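PDB 6IF7: chitin binding protein from Tectaria macrodonta, which probably acts as a copper-dependent lytic polysaccharide monooxygenase of family AA10, and is a chitin-binding protein with insecticidal activity. Local coordinates for residues A[77-82]-A[117-122]; A[159-164]-A[178-183]; A[44-49]-A[170-175]. All blocks are in the same frame, centred on the assembly; numbering follows the deposited sequence.

Contact 1 of 3, residues A[77-82]-A[117-122]; sequences ARSDWI and QPTVPL. With SO4 (sulfate ion), chain D.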
loop_
_atom_site.group_PDB
_atom_site.type_symbol
_atom_site.label_atom_id
_atom_site.label_comp_id
_atom_site.label_asym_id
_atom_site.label_seq_id
_atom_site.Cartn_x
_atom_site.Cartn_y
_atom_site.Cartn_z
ATOM N N ALA A 77 -9.596 -4.770 9.055
ATOM C CA ALA A 77 -8.525 -4.948 10.026
ATOM C C ALA A 77 -8.513 -6.407 10.416
ATOM O O ALA A 77 -9.072 -6.789 11.437
ATOM C CB ALA A 77 -8.736 -4.041 11.237
ATOM N N ARG A 78 -7.895 -7.223 9.574
ATOM C CA ARG A 78 -7.825 -8.661 9.807
ATOM C C ARG A 78 -6.413 -9.080 10.165
ATOM O O ARG A 78 -5.437 -8.457 9.721
ATOM C CB ARG A 78 -8.277 -9.426 8.577
ATOM C CG ARG A 78 -9.671 -9.015 8.123
ATOM C CD ARG A 78 -10.108 -9.744 6.887
ATOM N NE ARG A 78 -10.035 -11.195 7.042
ATOM C CZ ARG A 78 -11.067 -12.031 7.173
ATOM N NH1 ARG A 78 -12.319 -11.611 7.201
ATOM N NH2 ARG A 78 -10.833 -13.331 7.280
ATOM N N SER A 79 -6.341 -10.152 10.959
ATOM C CA SER A 79 -5.103 -10.805 11.327
ATOM C C SER A 79 -4.610 -11.724 10.246
ATOM O O SER A 79 -3.516 -12.179 10.345
ATOM C CB SER A 79 -5.251 -11.654 12.619
ATOM O OG SER A 79 -6.488 -11.444 13.262
ATOM N N ASP A 80 -5.398 -12.020 9.226
ATOM C CA ASP A 80 -4.999 -13.050 8.247
ATOM C C ASP A 80 -4.755 -12.512 6.824
ATOM O O ASP A 80 -4.736 -13.294 5.885
ATOM C CB ASP A 80 -6.051 -14.174 8.228
ATOM C CG ASP A 80 -7.443 -13.664 7.826
ATOM O OD1 ASP A 80 -7.622 -12.426 7.633
ATOM O OD2 ASP A 80 -8.355 -14.489 7.701
ATOM N N TRP A 81 -4.566 -11.200 6.653
ATOM C CA TRP A 81 -4.060 -10.686 5.379
ATOM C C TRP A 81 -2.731 -11.399 5.070
ATOM O O TRP A 81 -1.894 -11.569 5.947
ATOM C CB TRP A 81 -3.803 -9.185 5.419
ATOM C CG TRP A 81 -5.011 -8.280 5.412
ATOM C CD1 TRP A 81 -5.465 -7.535 6.452
ATOM C CD2 TRP A 81 -5.884 -7.997 4.304
ATOM N NE1 TRP A 81 -6.574 -6.808 6.079
ATOM C CE2 TRP A 81 -6.858 -7.068 4.766
ATOM C CE3 TRP A 81 -5.947 -8.443 2.971
ATOM C CZ2 TRP A 81 -7.883 -6.564 3.950
ATOM C CZ3 TRP A 81 -6.991 -7.940 2.140
ATOM C CH2 TRP A 81 -7.927 -6.995 2.641
ATOM N N ILE A 82 -2.551 -11.839 3.833
ATOM C CA ILE A 82 -1.320 -12.547 3.482
ATOM C C ILE A 82 -0.211 -11.502 3.421
ATOM O O ILE A 82 -0.381 -10.445 2.828
ATOM C CB ILE A 82 -1.443 -13.357 2.182
ATOM C CG1 ILE A 82 -2.531 -14.423 2.367
ATOM C CG2 ILE A 82 -0.106 -14.047 1.853
ATOM C CD1 ILE A 82 -2.758 -15.322 1.162
ATOM N N GLN A 117 -1.239 -3.225 15.727
ATOM C CA GLN A 117 -2.129 -4.370 15.856
ATOM C C GLN A 117 -2.964 -4.534 14.601
ATOM O O GLN A 117 -3.833 -3.700 14.348
ATOM C CB GLN A 117 -3.045 -4.203 17.080
ATOM C CG GLN A 117 -2.342 -4.326 18.432
ATOM C CD GLN A 117 -1.377 -5.523 18.524
ATOM O OE1 GLN A 117 -1.658 -6.630 18.044
ATOM N NE2 GLN A 117 -0.221 -5.291 19.143
ATOM N N PRO A 118 -2.708 -5.603 13.806
ATOM C CA PRO A 118 -3.474 -5.811 12.559
ATOM C C PRO A 118 -4.972 -5.872 12.779
ATOM O O PRO A 118 -5.724 -5.556 11.883
ATOM C CB PRO A 118 -2.956 -7.153 12.036
ATOM C CG PRO A 118 -1.571 -7.226 12.560
ATOM C CD PRO A 118 -1.575 -6.544 13.903
ATOM N N THR A 119 -5.371 -6.246 13.985
ATOM C CA THR A 119 -6.771 -6.358 14.377
ATOM C C THR A 119 -7.462 -5.008 14.624
ATOM O O THR A 119 -8.697 -4.953 14.780
ATOM C CB THR A 119 -6.883 -7.303 15.615
ATOM O OG1 THR A 119 -5.908 -6.957 16.614
ATOM C CG2 THR A 119 -6.605 -8.783 15.185
ATOM N N VAL A 120 -6.689 -3.914 14.645
ATOM C CA VAL A 120 -7.252 -2.566 14.778
ATOM C C VAL A 120 -7.152 -1.832 13.439
ATOM O O VAL A 120 -6.080 -1.844 12.848
ATOM C CB VAL A 120 -6.503 -1.764 15.867
ATOM C CG1 VAL A 120 -7.109 -0.375 16.050
ATOM C CG2 VAL A 120 -6.488 -2.519 17.199
ATOM N N PRO A 121 -8.254 -1.167 12.975
ATOM C CA PRO A 121 -8.194 -0.309 11.779
ATOM C C PRO A 121 -7.020 0.677 11.797
ATOM O O PRO A 121 -6.647 1.186 12.862
ATOM C CB PRO A 121 -9.543 0.438 11.803
ATOM C CG PRO A 121 -10.474 -0.479 12.523
ATOM C CD PRO A 121 -9.619 -1.153 13.566
ATOM N N LEU A 122 -6.424 0.901 10.625
ATOM C CA LEU A 122 -5.216 1.698 10.506
ATOM C C LEU A 122 -5.545 3.182 10.586
ATOM O O LEU A 122 -6.393 3.680 9.835
ATOM C CB LEU A 122 -4.508 1.412 9.183
ATOM C CG LEU A 122 -3.076 1.952 9.048
ATOM C CD1 LEU A 122 -2.096 1.230 9.968
ATOM C CD2 LEU A 122 -2.621 1.837 7.591
HETATM S S SO4 D . -14.613 -14.478 7.780
HETATM O O1 SO4 D . -15.758 -14.036 8.621
HETATM O O2 SO4 D . -14.246 -13.383 6.852
HETATM O O3 SO4 D . -13.490 -14.890 8.639
HETATM O O4 SO4 D . -15.017 -15.661 6.994
HETATM O O HOH W 1 -5.225 -5.574 9.341
#
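Ala77 and Ser79 run past the type I beta turn of Gln117 to Val120, with the CA of Ala77 4.9 Å from that of Thr119 and the turn closed internally from Val120 N to Gln117 O. Neither segment is helix or strand. Ala77 points its CB into the turn, where the methyl sits 3.4 Å from Pro121 N and 3.4 Å from Pro118 O; Pro121 CD borders it as well, so much of what it meets is backbone. Beyond it, the Pro118 ring lies alongside the neighbouring main chain, its CB 3.6 Å from Arg78 O. At the outer end Thr119 turns CG2 anti to its own carbonyl carbon (chi1 47° for OG1), and this methyl touches Ser79 OG at 3.3 Å. A water lies between Arg78 O and Pro118 O, within hydrogen-bonding reach of both carbonyls.

Arg78 starts away from the turn; bent at chi3 (55°), its chain brings the guanidinium side-on to Asp80. NE meets OD1 and NH2 meets OD2, each at 2.8 Å; both oxygens use their syn lone pairs and lie close to the guanidinium plane. NH1 donates to O2 of a sulfate ion at 2.6 Å; the ion probably comes from the crystallisation liquor. The Arg78 side chain packs on Ala26 and Ala29 of helix 25-34, and the Trp81 ring makes a cation-pi contact with Arg10.

This is a loop-to-loop contact on the protein surface, away from the copper site: a type I turn with Pro118 at position i+1, between strands 105-111 and 133-136, packs against the long connection that enters strand 84-86.

Contact 2 of 3, residues A[159-164]-A[178-183]; sequences HLIYVI and SDVYFT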
loop_
_atom_site.group_PDB
_atom_site.type_symbol
_atom_site.label_atom_id
_atom_site.label_comp_id
_atom_site.label_asym_id
_atom_site.label_seq_id
_atom_site.Cartn_x
_atom_site.Cartn_y
_atom_site.Cartn_z
ATOM N N HIS A 159 3.450 -6.210 10.296
ATOM C CA HIS A 159 3.460 -4.779 10.114
ATOM C C HIS A 159 2.849 -4.446 8.757
ATOM O O HIS A 159 2.437 -5.347 8.017
ATOM C CB HIS A 159 4.884 -4.256 10.251
ATOM C CG HIS A 159 5.309 -4.131 11.672
ATOM N ND1 HIS A 159 4.930 -3.072 12.472
ATOM C CD2 HIS A 159 6.027 -4.960 12.460
ATOM C CE1 HIS A 159 5.408 -3.251 13.688
ATOM N NE2 HIS A 159 6.081 -4.384 13.704
ATOM N N LEU A 160 2.773 -3.152 8.464
ATOM C CA LEU A 160 2.259 -2.688 7.207
ATOM C C LEU A 160 3.181 -1.606 6.672
ATOM O O LEU A 160 3.713 -0.781 7.429
ATOM C CB LEU A 160 0.811 -2.209 7.408
ATOM C CG LEU A 160 0.062 -1.613 6.225
ATOM C CD1 LEU A 160 -1.401 -1.986 6.310
ATOM C CD2 LEU A 160 0.202 -0.091 6.153
ATOM N N ILE A 161 3.359 -1.627 5.355
ATOM C CA ILE A 161 4.025 -0.574 4.641
ATOM C C ILE A 161 2.985 0.197 3.819
ATOM O O ILE A 161 2.217 -0.393 3.046
ATOM C CB ILE A 161 5.145 -1.154 3.792
ATOM C CG1 ILE A 161 6.227 -1.683 4.746
ATOM C CG2 ILE A 161 5.697 -0.111 2.835
ATOM C CD1 ILE A 161 7.327 -2.441 4.073
ATOM N N TYR A 162 2.964 1.509 4.039
ATOM C CA TYR A 162 2.079 2.432 3.361
ATOM C C TYR A 162 2.921 3.257 2.389
ATOM O O TYR A 162 3.912 3.903 2.779
ATOM C CB TYR A 162 1.404 3.346 4.362
ATOM C CG TYR A 162 0.165 4.076 3.865
ATOM C CD1 TYR A 162 -0.944 3.375 3.391
ATOM C CD2 TYR A 162 0.075 5.462 3.941
ATOM C CE1 TYR A 162 -2.099 4.038 2.971
ATOM C CE2 TYR A 162 -1.075 6.136 3.543
ATOM C CZ TYR A 162 -2.158 5.433 3.050
ATOM O OH TYR A 162 -3.293 6.121 2.653
ATOM N N VAL A 163 2.544 3.188 1.117
ATOM C CA VAL A 163 3.235 3.915 0.062
ATOM C C VAL A 163 2.278 4.933 -0.533
ATOM O O VAL A 163 1.158 4.590 -0.957
ATOM C CB VAL A 163 3.830 2.954 -0.985
ATOM C CG1 VAL A 163 4.615 3.705 -2.055
ATOM C CG2 VAL A 163 4.745 1.978 -0.271
ATOM N N ILE A 164 2.727 6.190 -0.528
ATOM C CA ILE A 164 2.025 7.292 -1.150
ATOM C C ILE A 164 2.813 7.717 -2.398
ATOM O O ILE A 164 3.991 8.071 -2.298
ATOM C CB ILE A 164 1.914 8.493 -0.173
ATOM C CG1 ILE A 164 1.233 8.074 1.120
ATOM C CG2 ILE A 164 1.161 9.640 -0.829
ATOM C CD1 ILE A 164 1.381 9.063 2.265
ATOM N N SER A 178 0.549 -2.495 2.056
ATOM C CA SER A 178 1.144 -3.831 1.894
ATOM C C SER A 178 1.392 -4.463 3.277
ATOM O O SER A 178 2.044 -3.887 4.143
ATOM C CB SER A 178 2.440 -3.787 1.073
ATOM O OG SER A 178 2.223 -3.234 -0.235
ATOM N N ASP A 179 0.842 -5.655 3.469
ATOM C CA ASP A 179 1.028 -6.414 4.682
ATOM C C ASP A 179 2.396 -7.075 4.578
ATOM O O ASP A 179 2.747 -7.629 3.558
ATOM C CB ASP A 179 -0.082 -7.446 4.812
ATOM C CG ASP A 179 -1.440 -6.793 4.941
ATOM O OD1 ASP A 179 -1.707 -6.213 6.002
ATOM O OD2 ASP A 179 -2.237 -6.816 3.988
ATOM N N VAL A 180 3.166 -6.980 5.644
ATOM C CA VAL A 180 4.499 -7.548 5.680
ATOM C C VAL A 180 4.707 -8.200 7.020
ATOM O O VAL A 180 3.950 -7.978 7.932
ATOM C CB VAL A 180 5.608 -6.495 5.417
ATOM C CG1 VAL A 180 5.423 -5.885 4.038
ATOM C CG2 VAL A 180 5.649 -5.407 6.497
ATOM N N TYR A 181 5.752 -9.001 7.112
ATOM C CA TYR A 181 6.094 -9.671 8.340
ATOM C C TYR A 181 7.608 -9.515 8.489
ATOM O O TYR A 181 8.350 -10.033 7.675
ATOM C CB TYR A 181 5.691 -11.157 8.251
ATOM C CG TYR A 181 5.836 -11.866 9.559
ATOM C CD1 TYR A 181 7.069 -12.379 9.967
ATOM C CD2 TYR A 181 4.742 -12.014 10.401
ATOM C CE1 TYR A 181 7.205 -13.021 11.189
ATOM C CE2 TYR A 181 4.865 -12.646 11.621
ATOM C CZ TYR A 181 6.082 -13.150 12.003
ATOM O OH TYR A 181 6.144 -13.767 13.215
ATOM N N PHE A 182 8.053 -8.794 9.514
ATOM C CA PHE A 182 9.475 -8.519 9.693
ATOM C C PHE A 182 10.192 -9.702 10.306
ATOM O O PHE A 182 9.786 -10.196 11.343
ATOM C CB PHE A 182 9.700 -7.252 10.501
ATOM C CG PHE A 182 9.631 -6.037 9.679
ATOM C CD1 PHE A 182 10.629 -5.774 8.763
ATOM C CD2 PHE A 182 8.560 -5.197 9.768
ATOM C CE1 PHE A 182 10.564 -4.675 7.941
ATOM C CE2 PHE A 182 8.492 -4.086 8.963
ATOM C CZ PHE A 182 9.494 -3.824 8.041
ATOM N N THR A 183 11.243 -10.162 9.648
ATOM C CA THR A 183 11.849 -11.449 10.000
ATOM C C THR A 183 13.161 -11.621 9.254
ATOM O O THR A 183 13.211 -11.505 8.010
ATOM C CB THR A 183 10.875 -12.635 9.696
ATOM O OG1 THR A 183 11.336 -13.846 10.317
ATOM C CG2 THR A 183 10.670 -12.859 8.181
ATOM O OXT THR A 183 14.193 -11.849 9.903
HETATM O O HOH W 2 2.228 -0.428 -0.093
#
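Ser178 faces Ile161 as an antiparallel hydrogen-bonded pair, with Ser178 N to Ile161 O and Ile161 N to Ser178 O both 2.9 Å. The Ser178 hydroxyl is tied in too: a water links OG to Ile161 O, and OG is also hydrogen-bonded to Pro7 O. Asp179 comes next, opposite Leu160 in a non-hydrogen-bonded pair, where Leu160 CA sends a C-H toward Ser178 O at 3.3 Å. The carboxylate of Asp179 finds its main partner outside the hairpin, a salt bridge from OD2 to Arg10.

At Val180 the hydrogen-bonded pattern returns, with two 3.0 Å bonds, His159 N to Val180 O and Val180 N to His159 O. With CG1 anti to the carbonyl carbon (chi1 -61°), Val180 brings that methyl to Ile161 CD1, 3.9 Å away, the two side chains crossing at about a right angle, while CG2 lies 3.6 Å from His159 O. Phe182 reaches back so that its CD2 edge meets His159 CD2 at 3.7 Å; the ring planes stand 60° apart. His159 ND1 bonds to Thr112 OG1.

Three successive antiparallel bridges, with the strands' directions 135° apart, make this the open end of the 159-167/173-182 beta hairpin, within the immunoglobulin-like beta-sandwich core characteristic of lytic polysaccharide monooxygenases.

Contact 3 of 3, residues A[44-49]-A[170-175]; sequences EVNIPN and SPEAFY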
loop_
_atom_site.group_PDB
_atom_site.type_symbol
_atom_site.label_atom_id
_atom_site.label_comp_id
_atom_site.label_asym_id
_atom_site.label_seq_id
_atom_site.Cartn_x
_atom_site.Cartn_y
_atom_site.Cartn_z
ATOM N N GLU A 44 -6.036 2.092 -9.321
ATOM C CA GLU A 44 -6.624 3.404 -9.199
ATOM C C GLU A 44 -7.188 3.637 -7.795
ATOM O O GLU A 44 -8.302 4.141 -7.637
ATOM C CB GLU A 44 -7.688 3.615 -10.301
ATOM C CG GLU A 44 -7.967 5.081 -10.575
ATOM C CD GLU A 44 -9.010 5.305 -11.646
ATOM O OE1 GLU A 44 -10.189 5.037 -11.394
ATOM O OE2 GLU A 44 -8.642 5.769 -12.732
ATOM N N VAL A 45 -6.401 3.304 -6.773
ATOM C CA VAL A 45 -6.679 3.777 -5.408
ATOM C C VAL A 45 -6.100 5.198 -5.298
ATOM O O VAL A 45 -5.059 5.442 -4.691
ATOM C CB VAL A 45 -6.142 2.821 -4.328
ATOM C CG1 VAL A 45 -6.564 3.289 -2.951
ATOM C CG2 VAL A 45 -6.635 1.393 -4.598
ATOM N N ASN A 46 -6.807 6.143 -5.913
ATOM C CA ASN A 46 -6.326 7.491 -6.015
ATOM C C ASN A 46 -7.264 8.538 -5.375
ATOM O O ASN A 46 -8.431 8.273 -5.030
ATOM C CB ASN A 46 -6.018 7.816 -7.486
ATOM C CG ASN A 46 -7.260 7.940 -8.343
ATOM O OD1 ASN A 46 -8.318 7.470 -7.994
ATOM N ND2 ASN A 46 -7.121 8.569 -9.470
ATOM N N ILE A 47 -6.683 9.710 -5.172
ATOM C CA ILE A 47 -7.393 10.919 -4.848
ATOM C C ILE A 47 -6.893 11.850 -5.950
ATOM O O ILE A 47 -5.757 12.342 -5.854
ATOM C CB ILE A 47 -7.032 11.435 -3.443
ATOM C CG1 ILE A 47 -7.506 10.433 -2.394
ATOM C CG2 ILE A 47 -7.673 12.820 -3.182
ATOM C CD1 ILE A 47 -7.220 10.842 -0.961
ATOM N N PRO A 48 -7.709 12.077 -7.010
ATOM C CA PRO A 48 -7.295 12.943 -8.150
ATOM C C PRO A 48 -6.916 14.355 -7.733
ATOM O O PRO A 48 -6.205 15.048 -8.426
ATOM C CB PRO A 48 -8.544 12.987 -9.050
ATOM C CG PRO A 48 -9.465 11.937 -8.546
ATOM C CD PRO A 48 -9.139 11.714 -7.101
ATOM N N ASN A 49 -7.368 14.700 -6.547
ATOM C CA ASN A 49 -7.288 15.982 -5.974
ATOM C C ASN A 49 -6.186 16.225 -4.924
ATOM O O ASN A 49 -6.093 17.329 -4.426
ATOM C CB ASN A 49 -8.644 16.166 -5.272
ATOM C CG ASN A 49 -9.014 17.587 -5.145
ATOM O OD1 ASN A 49 -8.442 18.432 -5.849
ATOM N ND2 ASN A 49 -9.962 17.889 -4.250
ATOM N N SER A 170 0.761 17.041 -11.456
ATOM C CA SER A 170 -0.650 16.829 -11.176
ATOM C C SER A 170 -0.864 16.734 -9.668
ATOM O O SER A 170 0.011 16.242 -8.961
ATOM C CB SER A 170 -1.079 15.507 -11.801
ATOM O OG SER A 170 -2.377 15.134 -11.372
ATOM N N PRO A 171 -2.037 17.167 -9.179
ATOM C CA PRO A 171 -2.351 16.977 -7.745
ATOM C C PRO A 171 -2.713 15.533 -7.376
ATOM O O PRO A 171 -2.857 15.232 -6.185
ATOM C CB PRO A 171 -3.576 17.882 -7.526
ATOM C CG PRO A 171 -4.222 17.979 -8.873
ATOM C CD PRO A 171 -3.175 17.740 -9.927
ATOM N N GLU A 172 -2.878 14.663 -8.374
ATOM C CA GLU A 172 -3.250 13.285 -8.140
ATOM C C GLU A 172 -2.183 12.487 -7.381
ATOM O O GLU A 172 -0.985 12.571 -7.679
ATOM C CB GLU A 172 -3.528 12.602 -9.460
ATOM C CG GLU A 172 -4.008 11.170 -9.345
ATOM C CD GLU A 172 -4.195 10.532 -10.706
ATOM O OE1 GLU A 172 -3.211 10.491 -11.469
ATOM O OE2 GLU A 172 -5.302 10.046 -11.007
ATOM N N ALA A 173 -2.658 11.689 -6.437
ATOM C CA ALA A 173 -1.843 10.766 -5.683
ATOM C C ALA A 173 -2.516 9.383 -5.613
ATOM O O ALA A 173 -3.745 9.272 -5.710
ATOM C CB ALA A 173 -1.628 11.324 -4.292
ATOM N N PHE A 174 -1.687 8.343 -5.462
ATOM C CA PHE A 174 -2.102 6.960 -5.325
ATOM C C PHE A 174 -1.639 6.446 -3.955
ATOM O O PHE A 174 -0.610 6.876 -3.428
ATOM C CB PHE A 174 -1.510 6.104 -6.452
ATOM C CG PHE A 174 -1.990 6.511 -7.824
ATOM C CD1 PHE A 174 -1.430 7.619 -8.479
ATOM C CD2 PHE A 174 -3.020 5.814 -8.454
ATOM C CE1 PHE A 174 -1.895 8.016 -9.736
ATOM C CE2 PHE A 174 -3.473 6.198 -9.716
ATOM C CZ PHE A 174 -2.922 7.297 -10.349
ATOM N N TYR A 175 -2.403 5.520 -3.391
ATOM C CA TYR A 175 -2.187 5.034 -2.025
ATOM C C TYR A 175 -2.212 3.524 -2.008
ATOM O O TYR A 175 -3.116 2.909 -2.573
ATOM C CB TYR A 175 -3.265 5.606 -1.113
ATOM C CG TYR A 175 -3.298 7.134 -1.139
ATOM C CD1 TYR A 175 -2.517 7.881 -0.256
ATOM C CD2 TYR A 175 -4.080 7.817 -2.063
ATOM C CE1 TYR A 175 -2.526 9.269 -0.289
ATOM C CE2 TYR A 175 -4.101 9.208 -2.113
ATOM C CZ TYR A 175 -3.334 9.931 -1.220
ATOM O OH TYR A 175 -3.345 11.308 -1.254
#
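Asn46 ND2 donates to Glu172 OE2 at 2.8 Å; the acceptor lies in the amide plane of Asn46, while OE2 is met on its anti side, 30° out of the carboxylate plane. With CG between the backbone N and the carbonyl carbon (chi1 71°), the Asn46 amide is placed to reach Glu172, which comes to it on an extended chain, its OE1 held in a salt bridge by Arg167.

Three backbone bonds join the segments: Tyr175 N to Val45 O, Ile47 N to Ala173 O, both 3.0 Å, and Ala173 N to Ile47 O, longer at 3.2 Å. Ser170 OG accepts from Glu172 N in an ST turn that leads into the strand.

The CB methylene of Asn46 lies over one face of the Phe174 ring, 4.0 Å from the centroid, a CH-pi contact. The ring comes about 3 Å from the copper ion, consistent with the phenylalanine at the axial side of the copper in many AA10 enzymes, and is met edge-to-face by the copper ligand His1, whose NE2 is hydrogen-bonded to Glu44 OE2. On the other side of the short ladder, Ile47 CG1 touches the Tyr175 ring at CE2, 3.6 Å away, and CD1 rests against the same atom. Pro171 CG closes the far end against Pro48 O at 3.6 Å.

Strand 46-47 thus adds to the start of strand 173-182, which is paired in turn with 159-167. Helix 54-57 covers the side carrying Ile47, Ala173 and Tyr175: Leu57 packs on Ile47, and His54 meets Ala173 and bonds to Tyr175 OH.

In the fold
From the N terminus, the chain first passes residues 44-49, which find their partner only 121 residues later. Within that long excursion, residues 77-82 meet 117-122 and contact 1 closes a loop containing strands 84-86, 95-99 and 105-111. Strand 159-167 then opens contact 2, but 170-175 closes contact 3 before 178-183 closes contact 2, so these two cross. They share strand 173-182: its beginning holds strand 46-47 beside the copper site, and its end pairs with 159-164. Contact 1 lies on the opposite side of the chain's centre from contact 3, and touches contact 2 through Trp81 against Asp179 and Leu122 against Leu160.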